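Local structure of histidine kinase (Paraburkholderia phymatum, 6NB0) at residues L64-D68 with R246-V250; R49-T53 with L180-V184; T195-L199 with T211-Q215. The protein probably acts as a phosphorelay sensor kinase, transferring the terminal phosphate of ATP to a histidine side chain of a protein. All blocks are in the same frame, centred on the assembly; numbering follows the deposited sequence.

Interaction 1: residues L64-D68 with R246-V250; sequences LVSHD and RISWV
Arg246 closes a two-nitrogen, end-on salt bridge on Asp68, tying the loop between helices 232-238 and 252-260 to the C-terminal end of helix 44-68. The Ser-His-Asp sequence of that helix end fits the H-box of HisKA domains, whose histidine receives the phosphate in relatives. Arg246 NH2 gives a hydrogen bond to Asp68 OD1 (2.8 Å, 153° at the hydrogen) and Arg246 NH1 one to Asp68 OD2 (3.0 Å), with a weak extra bond from NH2 to OD2. Carboxylate and guanidinium are nearly coplanar, 20° apart, and both oxygens are met on their syn sides. The anti side of Asp68 OD1 goes to His67 ND1, which donates at 2.8 Å from well out of the carboxylate plane, so OD1 takes two donors and links the imidazole to the arginine. The Arg246 chain, extended from CG to NE, carries its flat end past Leu64. In the same loop, the Trp249 backbone N donates to Gln237 OE1, and the indole also packs on Thr118 of the second subunit. Leu64 spans both loop residues: CD1 lies 3.5 Å from Trp249 NE1, while CD2 sits over one guanidinium face, 3.6 Å from Arg246 CZ.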
ATOM      1  N   LEU A  64     -14.113  -3.030  -6.832  1.00 43.05           N
ATOM      2  CA  LEU A  64     -14.734  -3.056  -8.154  1.00 43.72           C
ATOM      3  C   LEU A  64     -14.933  -4.495  -8.616  1.00 49.51           C
ATOM      4  O   LEU A  64     -16.014  -4.865  -9.095  1.00 53.93           O
ATOM      5  CB  LEU A  64     -13.878  -2.282  -9.161  1.00 46.03           C
ATOM      6  CG  LEU A  64     -13.773  -0.765  -8.976  1.00 48.72           C
ATOM      7  CD1 LEU A  64     -12.684  -0.195  -9.875  1.00 43.27           C
ATOM      8  CD2 LEU A  64     -15.116  -0.101  -9.265  1.00 52.98           C
ATOM      9  N   VAL A  65     -13.904  -5.327  -8.443  1.00 52.71           N
ATOM     10  CA  VAL A  65     -13.999  -6.755  -8.768  1.00 56.25           C
ATOM     11  C   VAL A  65     -15.084  -7.431  -7.931  1.00 59.03           C
ATOM     12  O   VAL A  65     -15.882  -8.225  -8.442  1.00 65.69           O
ATOM     13  CB  VAL A  65     -12.627  -7.430  -8.568  1.00 57.34           C
ATOM     14  CG1 VAL A  65     -12.750  -8.950  -8.590  1.00 61.87           C
ATOM     15  CG2 VAL A  65     -11.644  -6.955  -9.624  1.00 55.81           C
ATOM     16  N   SER A  66     -15.109  -7.143  -6.623  1.00 61.44           N
ATOM     17  CA  SER A  66     -16.148  -7.664  -5.740  1.00 67.83           C
ATOM     18  C   SER A  66     -17.552  -7.320  -6.232  1.00 74.59           C
ATOM     19  O   SER A  66     -18.513  -8.037  -5.913  1.00 75.01           O
ATOM     20  CB  SER A  66     -15.934  -7.120  -4.319  1.00 70.43           C
ATOM     21  OG  SER A  66     -17.053  -7.368  -3.482  1.00 77.66           O
ATOM     22  N   HIS A  67     -17.684  -6.260  -7.025  1.00 71.84           N
ATOM     23  CA  HIS A  67     -18.965  -5.789  -7.529  1.00 69.13           C
ATOM     24  C   HIS A  67     -19.258  -6.268  -8.947  1.00 72.13           C
ATOM     25  O   HIS A  67     -20.323  -6.845  -9.197  1.00 76.97           O
ATOM     26  CB  HIS A  67     -18.998  -4.254  -7.472  1.00 66.94           C
ATOM     27  CG  HIS A  67     -20.225  -3.646  -8.086  1.00 80.85           C
ATOM     28  ND1 HIS A  67     -20.417  -3.565  -9.450  1.00 85.19           N
ATOM     29  CD2 HIS A  67     -21.317  -3.076  -7.521  1.00 85.83           C
ATOM     30  CE1 HIS A  67     -21.578  -2.984  -9.697  1.00 88.37           C
ATOM     31  NE2 HIS A  67     -22.143  -2.676  -8.543  1.00 89.00           N
ATOM     32  N   ASP A  68     -18.321  -6.060  -9.877  1.00 68.62           N
ATOM     33  CA  ASP A  68     -18.642  -6.062 -11.303  1.00 71.16           C
ATOM     34  C   ASP A  68     -18.829  -7.457 -11.890  1.00 86.64           C
ATOM     35  O   ASP A  68     -19.460  -7.584 -12.948  1.00 94.17           O
ATOM     36  CB  ASP A  68     -17.557  -5.317 -12.092  1.00 70.94           C
ATOM     37  CG  ASP A  68     -17.807  -3.812 -12.166  1.00 80.73           C
ATOM     38  OD1 ASP A  68     -18.899  -3.363 -11.759  1.00 84.29           O
ATOM     39  OD2 ASP A  68     -16.908  -3.075 -12.632  1.00 83.61           O
ATOM     40  N   ARG A 246     -17.791   7.058 -11.542  1.00 52.34           N
ATOM     41  CA  ARG A 246     -16.589   6.414 -11.027  1.00 42.29           C
ATOM     42  C   ARG A 246     -15.379   7.331 -11.110  1.00 40.42           C
ATOM     43  O   ARG A 246     -15.258   8.158 -12.017  1.00 46.01           O
ATOM     44  CB  ARG A 246     -16.323   5.106 -11.779  1.00 43.14           C
ATOM     45  CG  ARG A 246     -17.327   4.021 -11.411  1.00 52.05           C
ATOM     46  CD  ARG A 246     -16.983   2.679 -12.034  1.00 58.16           C
ATOM     47  NE  ARG A 246     -17.795   1.593 -11.478  1.00 65.59           N
ATOM     48  CZ  ARG A 246     -17.620   0.305 -11.768  1.00 74.32           C
ATOM     49  NH1 ARG A 246     -16.657  -0.063 -12.606  1.00 77.77           N
ATOM     50  NH2 ARG A 246     -18.402  -0.618 -11.221  1.00 72.20           N
ATOM     51  N   ILE A 247     -14.475   7.170 -10.141  1.00 28.83           N
ATOM     52  CA  ILE A 247     -13.273   7.976 -10.056  1.00 28.88           C
ATOM     53  C   ILE A 247     -12.140   7.277 -10.790  1.00 29.31           C
ATOM     54  O   ILE A 247     -12.179   6.071 -11.028  1.00 35.36           O
ATOM     55  CB  ILE A 247     -12.878   8.217  -8.585  1.00 37.62           C
ATOM     56  CG1 ILE A 247     -12.659   6.859  -7.886  1.00 35.13           C
ATOM     57  CG2 ILE A 247     -13.947   9.064  -7.894  1.00 37.56           C
ATOM     58  CD1 ILE A 247     -11.941   6.974  -6.523  1.00 36.15           C
ATOM     59  N   SER A 248     -11.121   8.056 -11.133  1.00 29.93           N
ATOM     60  CA  SER A 248      -9.812   7.494 -11.450  1.00 33.28           C
ATOM     61  C   SER A 248      -9.322   6.675 -10.254  1.00 35.89           C
ATOM     62  O   SER A 248      -9.414   7.129  -9.114  1.00 32.21           O
ATOM     63  CB  SER A 248      -8.829   8.624 -11.769  1.00 30.01           C
ATOM     64  OG  SER A 248      -9.254   9.392 -12.902  1.00 32.44           O
ATOM     65  N   TRP A 249      -8.841   5.451 -10.511  1.00 31.26           N
ATOM     66  CA  TRP A 249      -8.531   4.529  -9.411  1.00 29.23           C
ATOM     67  C   TRP A 249      -7.577   5.149  -8.408  1.00 26.76           C
ATOM     68  O   TRP A 249      -7.686   4.915  -7.194  1.00 27.81           O
ATOM     69  CB  TRP A 249      -7.905   3.253  -9.955  1.00 28.69           C
ATOM     70  CG  TRP A 249      -8.787   2.450 -10.808  1.00 32.47           C
ATOM     71  CD1 TRP A 249     -10.114   2.659 -11.062  1.00 30.58           C
ATOM     72  CD2 TRP A 249      -8.415   1.269 -11.520  1.00 35.01           C
ATOM     73  NE1 TRP A 249     -10.593   1.667 -11.896  1.00 33.00           N
ATOM     74  CE2 TRP A 249      -9.566   0.807 -12.198  1.00 39.16           C
ATOM     75  CE3 TRP A 249      -7.213   0.563 -11.666  1.00 34.82           C
ATOM     76  CZ2 TRP A 249      -9.552  -0.340 -13.001  1.00 46.80           C
ATOM     77  CZ3 TRP A 249      -7.208  -0.588 -12.464  1.00 35.48           C
ATOM     78  CH2 TRP A 249      -8.365  -1.016 -13.126  1.00 42.57           C
ATOM     79  N   VAL A 250      -6.640   5.958  -8.896  1.00 28.11           N
ATOM     80  CA  VAL A 250      -5.592   6.450  -8.014  1.00 29.76           C
ATOM     81  C   VAL A 250      -6.149   7.376  -6.935  1.00 28.73           C
ATOM     82  O   VAL A 250      -5.480   7.597  -5.927  1.00 27.01           O
ATOM     83  CB  VAL A 250      -4.486   7.150  -8.838  1.00 30.39           C
ATOM     84  CG1 VAL A 250      -4.980   8.478  -9.425  1.00 26.42           C
ATOM     85  CG2 VAL A 250      -3.236   7.391  -7.980  1.00 25.83           C
TER

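Interaction 2: residues R49-T53 with L180-V184; sequences RSAET and LWLLV
Arg49 and Trp181 make the main contact where segments 49-53 and 180-184, on helices 44-68 and 173-189, cross almost at right angles (signed angle -89°), their axes 10.7 Å apart at closest approach. The principal interaction is CH-pi. Arg49 CB stands over one indole face, 3.3 Å from the centroid of the six-membered ring of Trp181 and only 7° off its normal. A bend at chi2 (-79°) then folds the arginine chain along the indole toward its root, where Arg49 CD comes to 3.6 Å from Trp181 CG. The aliphatic part of the arginine thus covers the ring, while the guanidinium plane stands steeply to it.

Van der Waals packing continues at the six-membered end of the indole. Thr53 crosses it at about a right angle, its OG1 3.6 Å from Trp181 CZ3. The apolar contact is that of its methyl, which meets Leu182 tip to tip, with Thr53 CG2 3.7 Å from Leu182 CD1.

The side-chain hydrogen bonds and salt bridges run within helix 44-68 or to Glu174, none directly between the two segments. Arg49 NH1 forms a salt bridge to Glu52 OE1 (2.8 Å) on the syn side of that oxygen, and a second one to Glu174 of helix 173-189. The shared arginine nitrogen probably offsets the repulsion between these neighbouring carboxylates. Arg49 O accepts from both Thr53 N and Thr53 OG1, which approach from opposite faces of its plane; the OG1 bond, at 2.9 Å, fixes the rotation of the threonine. Ser50 OG bonds to Thr46 O.

Val146 of helix 135-154 and Val229 also touch the indole. The arrangement is a near-perpendicular helix crossing, which seats the long dimer-forming helix of a histidine kinase against its alpha/beta ATP-binding-type domain.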
ATOM      1  N   ARG A  49       3.477   8.310   1.621  1.00 27.09           N
ATOM      2  CA  ARG A  49       2.248   8.752   0.955  1.00 25.31           C
ATOM      3  C   ARG A  49       2.020   8.004  -0.351  1.00 30.64           C
ATOM      4  O   ARG A  49       0.879   7.640  -0.681  1.00 30.24           O
ATOM      5  CB  ARG A  49       2.317  10.258   0.667  1.00 26.85           C
ATOM      6  CG  ARG A  49       2.283  11.143   1.923  1.00 28.62           C
ATOM      7  CD  ARG A  49       0.842  11.283   2.472  1.00 26.90           C
ATOM      8  NE  ARG A  49       0.877  12.133   3.662  1.00 28.63           N
ATOM      9  CZ  ARG A  49       0.849  11.710   4.917  1.00 31.58           C
ATOM     10  NH1 ARG A  49       0.722  10.405   5.220  1.00 29.01           N
ATOM     11  NH2 ARG A  49       0.945  12.621   5.888  1.00 30.05           N
ATOM     12  N   SER A  50       3.083   7.812  -1.135  1.00 25.65           N
ATOM     13  CA  SER A  50       2.958   7.023  -2.358  1.00 26.00           C
ATOM     14  C   SER A  50       2.461   5.603  -2.071  1.00 26.73           C
ATOM     15  O   SER A  50       1.616   5.080  -2.805  1.00 29.13           O
ATOM     16  CB  SER A  50       4.303   6.972  -3.090  1.00 33.32           C
ATOM     17  OG  SER A  50       4.794   8.293  -3.305  1.00 37.38           O
ATOM     18  N   ALA A  51       3.004   4.949  -1.042  1.00 29.54           N
ATOM     19  CA  ALA A  51       2.600   3.574  -0.747  1.00 26.26           C
ATOM     20  C   ALA A  51       1.164   3.507  -0.229  1.00 27.18           C
ATOM     21  O   ALA A  51       0.411   2.584  -0.590  1.00 28.78           O
ATOM     22  CB  ALA A  51       3.580   2.944   0.257  1.00 28.46           C
ATOM     23  N   GLU A  52       0.768   4.475   0.613  1.00 27.05           N
ATOM     24  CA  GLU A  52      -0.624   4.584   1.063  1.00 28.38           C
ATOM     25  C   GLU A  52      -1.574   4.744  -0.117  1.00 26.72           C
ATOM     26  O   GLU A  52      -2.632   4.102  -0.175  1.00 27.85           O
ATOM     27  CB  GLU A  52      -0.790   5.796   1.992  1.00 28.53           C
ATOM     28  CG  GLU A  52      -0.022   5.729   3.310  1.00 32.66           C
ATOM     29  CD  GLU A  52      -0.266   6.967   4.183  1.00 41.39           C
ATOM     30  OE1 GLU A  52       0.100   8.084   3.768  1.00 31.92           O
ATOM     31  OE2 GLU A  52      -0.854   6.816   5.276  1.00 45.92           O
ATOM     32  N   THR A  53      -1.248   5.670  -1.021  1.00 26.25           N
ATOM     33  CA  THR A  53      -2.052   5.877  -2.219  1.00 23.99           C
ATOM     34  C   THR A  53      -2.236   4.572  -2.984  1.00 27.37           C
ATOM     35  O   THR A  53      -3.346   4.243  -3.416  1.00 27.08           O
ATOM     36  CB  THR A  53      -1.396   6.940  -3.121  1.00 26.08           C
ATOM     37  OG1 THR A  53      -1.420   8.194  -2.441  1.00 26.02           O
ATOM     38  CG2 THR A  53      -2.209   7.105  -4.428  1.00 25.16           C
ATOM     39  N   LEU A 180      -5.432  14.804   1.804  1.00 26.75           N
ATOM     40  CA  LEU A 180      -5.154  16.127   1.262  1.00 26.98           C
ATOM     41  C   LEU A 180      -3.881  16.117   0.433  1.00 24.89           C
ATOM     42  O   LEU A 180      -3.810  16.771  -0.612  1.00 25.51           O
ATOM     43  CB  LEU A 180      -5.053  17.155   2.383  1.00 26.03           C
ATOM     44  CG  LEU A 180      -6.349  17.312   3.205  1.00 27.60           C
ATOM     45  CD1 LEU A 180      -6.075  18.245   4.355  1.00 33.66           C
ATOM     46  CD2 LEU A 180      -7.478  17.862   2.354  1.00 31.26           C
ATOM     47  N   TRP A 181      -2.863  15.391   0.896  1.00 24.94           N
ATOM     48  CA  TRP A 181      -1.650  15.229   0.091  1.00 25.30           C
ATOM     49  C   TRP A 181      -1.983  14.728  -1.315  1.00 27.40           C
ATOM     50  O   TRP A 181      -1.481  15.256  -2.314  1.00 24.64           O
ATOM     51  CB  TRP A 181      -0.713  14.253   0.815  1.00 19.43           C
ATOM     52  CG  TRP A 181       0.599  13.980   0.089  1.00 23.81           C
ATOM     53  CD1 TRP A 181       1.794  14.616   0.276  1.00 25.23           C
ATOM     54  CD2 TRP A 181       0.825  12.966  -0.907  1.00 25.24           C
ATOM     55  NE1 TRP A 181       2.767  14.059  -0.568  1.00 24.42           N
ATOM     56  CE2 TRP A 181       2.180  13.051  -1.301  1.00 23.00           C
ATOM     57  CE3 TRP A 181       0.000  11.994  -1.512  1.00 25.54           C
ATOM     58  CZ2 TRP A 181       2.735  12.196  -2.266  1.00 24.62           C
ATOM     59  CZ3 TRP A 181       0.560  11.146  -2.468  1.00 26.97           C
ATOM     60  CH2 TRP A 181       1.901  11.261  -2.841  1.00 25.95           C
ATOM     61  N   LEU A 182      -2.839  13.704  -1.410  1.00 22.14           N
ATOM     62  CA  LEU A 182      -3.141  13.110  -2.713  1.00 24.17           C
ATOM     63  C   LEU A 182      -4.007  14.037  -3.546  1.00 24.18           C
ATOM     64  O   LEU A 182      -3.814  14.151  -4.764  1.00 25.85           O
ATOM     65  CB  LEU A 182      -3.834  11.754  -2.514  1.00 24.88           C
ATOM     66  CG  LEU A 182      -4.239  10.977  -3.786  1.00 23.70           C
ATOM     67  CD1 LEU A 182      -3.008  10.711  -4.676  1.00 24.11           C
ATOM     68  CD2 LEU A 182      -4.899   9.639  -3.400  1.00 22.85           C
ATOM     69  N   LEU A 183      -4.964  14.711  -2.899  1.00 26.01           N
ATOM     70  CA  LEU A 183      -5.792  15.708  -3.576  1.00 25.72           C
ATOM     71  C   LEU A 183      -4.923  16.729  -4.311  1.00 29.77           C
ATOM     72  O   LEU A 183      -5.161  17.036  -5.487  1.00 27.36           O
ATOM     73  CB  LEU A 183      -6.681  16.395  -2.534  1.00 32.26           C
ATOM     74  CG  LEU A 183      -8.034  16.974  -2.921  1.00 43.23           C
ATOM     75  CD1 LEU A 183      -9.001  15.822  -3.210  1.00 33.35           C
ATOM     76  CD2 LEU A 183      -8.554  17.882  -1.796  1.00 42.37           C
ATOM     77  N   VAL A 184      -3.897  17.262  -3.628  1.00 25.36           N
ATOM     78  CA  VAL A 184      -3.016  18.248  -4.263  1.00 27.57           C
ATOM     79  C   VAL A 184      -2.039  17.580  -5.234  1.00 28.13           C
ATOM     80  O   VAL A 184      -1.791  18.093  -6.334  1.00 25.41           O
ATOM     81  CB  VAL A 184      -2.258  19.072  -3.194  1.00 24.87           C
ATOM     82  CG1 VAL A 184      -1.388  20.158  -3.870  1.00 24.84           C
ATOM     83  CG2 VAL A 184      -3.264  19.736  -2.186  1.00 24.33           C
TER

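Interaction 3: residues T195-L199 with T211-Q215; sequences TTVTL and TVSWQ
Thr196 O is gripped by two waters, at 2.7 and 2.9 Å from the water oxygens, and both lead across to strand 207-214. The pair is an antiparallel beta hairpin, 196-204 with 207-214, in the mixed sheet of the kinase's alpha/beta sandwich. The first of these waters also accepts from Gln215 N, and so occupies the place of a direct bond between Gln215 N and Thr196 O. The second is also hydrogen-bonded to Thr198 OG1 (2.7 Å) and gives a weak bond to Ser213 O. At the opening of the ladder a third water donates to both Thr195 OG1 and Gln215 O; Thr195 OG1 is also bonded to Ala192 O. Water bridges thus join the strands at this end, where direct backbone bonds are missing.

Direct pairing begins at Thr198 and Ser213, a hydrogen-bonded pair. Ser213 N donates to Thr198 O at 2.9 Å, and Thr198 N returns a nearly straight bond to Ser213 O (3.1 Å, 171° at the hydrogen). Thr198 O additionally receives a CA-H...O contact from Val212 CA. Leu199 and Val212 form the neighbouring non-hydrogen-bonded pair.

Val197, Leu199, Val212 and Trp214 share the sheet face packed against helix 173-189. A chi1 of 81° turns the indole of Trp214 away from segment 195-199, and its NE1 bonds to Ala190 O. Its CB remains alongside Val197 CG2. Leu199 CD1 meets Val212 CG2 at 3.8 Å, and the tightest apolar approach sets Val197 CG1 3.5 Å from Val212 CG1.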
ATOM      1  N   THR A 195       1.625  26.253 -14.239  1.00 30.10           N
ATOM      2  CA  THR A 195       0.251  26.210 -13.740  1.00 30.30           C
ATOM      3  C   THR A 195       0.209  26.452 -12.237  1.00 32.53           C
ATOM      4  O   THR A 195       1.121  26.071 -11.500  1.00 32.05           O
ATOM      5  CB  THR A 195      -0.372  24.839 -14.081  1.00 27.78           C
ATOM      6  OG1 THR A 195      -0.493  24.743 -15.509  1.00 34.83           O
ATOM      7  CG2 THR A 195      -1.762  24.666 -13.436  1.00 30.32           C
ATOM      8  N   THR A 196      -0.856  27.110 -11.783  1.00 29.18           N
ATOM      9  CA  THR A 196      -1.139  27.275 -10.361  1.00 29.06           C
ATOM     10  C   THR A 196      -2.199  26.267  -9.916  1.00 31.29           C
ATOM     11  O   THR A 196      -3.295  26.227 -10.481  1.00 30.85           O
ATOM     12  CB  THR A 196      -1.616  28.696 -10.060  1.00 27.66           C
ATOM     13  OG1 THR A 196      -0.595  29.620 -10.444  1.00 31.17           O
ATOM     14  CG2 THR A 196      -1.916  28.858  -8.561  1.00 29.42           C
ATOM     15  N   VAL A 197      -1.867  25.474  -8.902  1.00 28.81           N
ATOM     16  CA  VAL A 197      -2.810  24.573  -8.230  1.00 27.93           C
ATOM     17  C   VAL A 197      -3.223  25.211  -6.911  1.00 31.48           C
ATOM     18  O   VAL A 197      -2.370  25.549  -6.086  1.00 27.63           O
ATOM     19  CB  VAL A 197      -2.192  23.181  -8.007  1.00 24.68           C
ATOM     20  CG1 VAL A 197      -3.136  22.290  -7.161  1.00 24.10           C
ATOM     21  CG2 VAL A 197      -1.889  22.509  -9.370  1.00 24.74           C
ATOM     22  N   THR A 198      -4.525  25.403  -6.710  1.00 27.63           N
ATOM     23  CA  THR A 198      -5.015  26.093  -5.521  1.00 25.45           C
ATOM     24  C   THR A 198      -5.757  25.101  -4.635  1.00 30.79           C
ATOM     25  O   THR A 198      -6.662  24.403  -5.110  1.00 28.45           O
ATOM     26  CB  THR A 198      -5.941  27.250  -5.907  1.00 26.43           C
ATOM     27  OG1 THR A 198      -5.204  28.229  -6.647  1.00 29.79           O
ATOM     28  CG2 THR A 198      -6.586  27.890  -4.661  1.00 31.82           C
ATOM     29  N   LEU A 199      -5.373  25.043  -3.356  1.00 23.45           N
ATOM     30  CA  LEU A 199      -6.137  24.342  -2.331  1.00 24.36           C
ATOM     31  C   LEU A 199      -6.983  25.371  -1.587  1.00 27.03           C
ATOM     32  O   LEU A 199      -6.430  26.287  -0.957  1.00 29.30           O
ATOM     33  CB  LEU A 199      -5.188  23.619  -1.370  1.00 23.90           C
ATOM     34  CG  LEU A 199      -5.813  22.962  -0.126  1.00 28.58           C
ATOM     35  CD1 LEU A 199      -6.857  21.933  -0.525  1.00 27.38           C
ATOM     36  CD2 LEU A 199      -4.718  22.301   0.701  1.00 26.46           C
ATOM     37  N   THR A 211     -11.129  21.909  -1.487  1.00 28.83           N
ATOM     38  CA  THR A 211     -11.262  21.830  -2.935  1.00 29.39           C
ATOM     39  C   THR A 211      -9.924  22.187  -3.554  1.00 31.40           C
ATOM     40  O   THR A 211      -9.304  23.180  -3.157  1.00 28.61           O
ATOM     41  CB  THR A 211     -12.351  22.779  -3.451  1.00 33.06           C
ATOM     42  OG1 THR A 211     -13.615  22.368  -2.918  1.00 37.05           O
ATOM     43  CG2 THR A 211     -12.404  22.746  -4.974  1.00 33.25           C
ATOM     44  N   VAL A 212      -9.469  21.368  -4.499  1.00 28.04           N
ATOM     45  CA  VAL A 212      -8.288  21.682  -5.296  1.00 27.16           C
ATOM     46  C   VAL A 212      -8.785  22.046  -6.689  1.00 29.71           C
ATOM     47  O   VAL A 212      -9.584  21.306  -7.276  1.00 26.63           O
ATOM     48  CB  VAL A 212      -7.291  20.510  -5.323  1.00 26.84           C
ATOM     49  CG1 VAL A 212      -6.204  20.765  -6.339  1.00 27.40           C
ATOM     50  CG2 VAL A 212      -6.661  20.293  -3.938  1.00 27.31           C
ATOM     51  N   SER A 213      -8.383  23.218  -7.189  1.00 27.10           N
ATOM     52  CA  SER A 213      -8.807  23.667  -8.505  0.53 29.09           C
ATOM     53  C   SER A 213      -7.592  24.083  -9.318  1.00 31.35           C
ATOM     54  O   SER A 213      -6.645  24.672  -8.788  1.00 28.67           O
ATOM     55  CB  SER A 213      -9.818  24.823  -8.424  0.53 34.68           C
ATOM     56  OG  SER A 213      -9.280  25.955  -7.772  0.53 34.36           O
ATOM     57  N   TRP A 214      -7.620  23.754 -10.608  1.00 30.06           N
ATOM     58  CA  TRP A 214      -6.454  24.008 -11.451  1.00 28.24           C
ATOM     59  C   TRP A 214      -6.824  23.842 -12.910  1.00 33.26           C
ATOM     60  O   TRP A 214      -7.788  23.145 -13.245  1.00 30.23           O
ATOM     61  CB  TRP A 214      -5.295  23.059 -11.088  1.00 30.66           C
ATOM     62  CG  TRP A 214      -5.359  21.670 -11.665  1.00 28.93           C
ATOM     63  CD1 TRP A 214      -4.534  21.148 -12.628  1.00 29.36           C
ATOM     64  CD2 TRP A 214      -6.252  20.597 -11.280  1.00 27.14           C
ATOM     65  NE1 TRP A 214      -4.865  19.826 -12.877  1.00 29.20           N
ATOM     66  CE2 TRP A 214      -5.919  19.469 -12.072  1.00 30.03           C
ATOM     67  CE3 TRP A 214      -7.302  20.485 -10.359  1.00 27.96           C
ATOM     68  CZ2 TRP A 214      -6.589  18.240 -11.955  1.00 27.23           C
ATOM     69  CZ3 TRP A 214      -7.969  19.265 -10.245  1.00 30.65           C
ATOM     70  CH2 TRP A 214      -7.613  18.163 -11.038  1.00 33.20           C
ATOM     71  N   GLN A 215      -6.062  24.513 -13.776  1.00 30.63           N
ATOM     72  CA  GLN A 215      -6.183  24.301 -15.213  1.00 30.68           C
ATOM     73  C   GLN A 215      -5.400  23.045 -15.585  1.00 32.40           C
ATOM     74  O   GLN A 215      -4.171  23.017 -15.487  1.00 34.29           O
ATOM     75  CB  GLN A 215      -5.676  25.524 -15.982  1.00 35.52           C
ATOM     76  CG  GLN A 215      -6.302  25.636 -17.351  1.00 60.03           C
ATOM     77  CD  GLN A 215      -7.760  26.067 -17.290  1.00 74.26           C
ATOM     78  OE1 GLN A 215      -8.544  25.756 -18.185  1.00 86.74           O
ATOM     79  NE2 GLN A 215      -8.125  26.797 -16.235  1.00 71.32           N
TER
HETATM   80  O   HOH W   1      -1.775  22.580 -16.620  1.00 27.40           O
HETATM   81  O   HOH W   2      -4.709  26.755 -12.742  1.00 28.26           O
HETATM   82  O   HOH W   3      -5.438  27.745  -9.267  1.00 30.11           O

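Helix 44-68 carries one side of both interaction 1 and interaction 2, whose centres lie 18 Å apart. The loop of the first runs back to the second, where Val250 O is 3.3 Å from Leu182 CD2. Helix 173-189 links interaction 2 to interaction 3: a neighbouring side of it rests on the hairpin, with Leu183 CG 3.7 Å from Val212 CG2. A continuous path of packing thus leads from the dimer-forming helix to the sheet. Interactions 1 and 3 do not touch, their nearest atoms being about 9 Å apart. Interactions 1 and 2 also reach the second subunit. Interaction 1 contains His67, the probable phospho-acceptor by likeness to HisKA relatives. A glycerol lies about 6 Å from the Gln215 side chain.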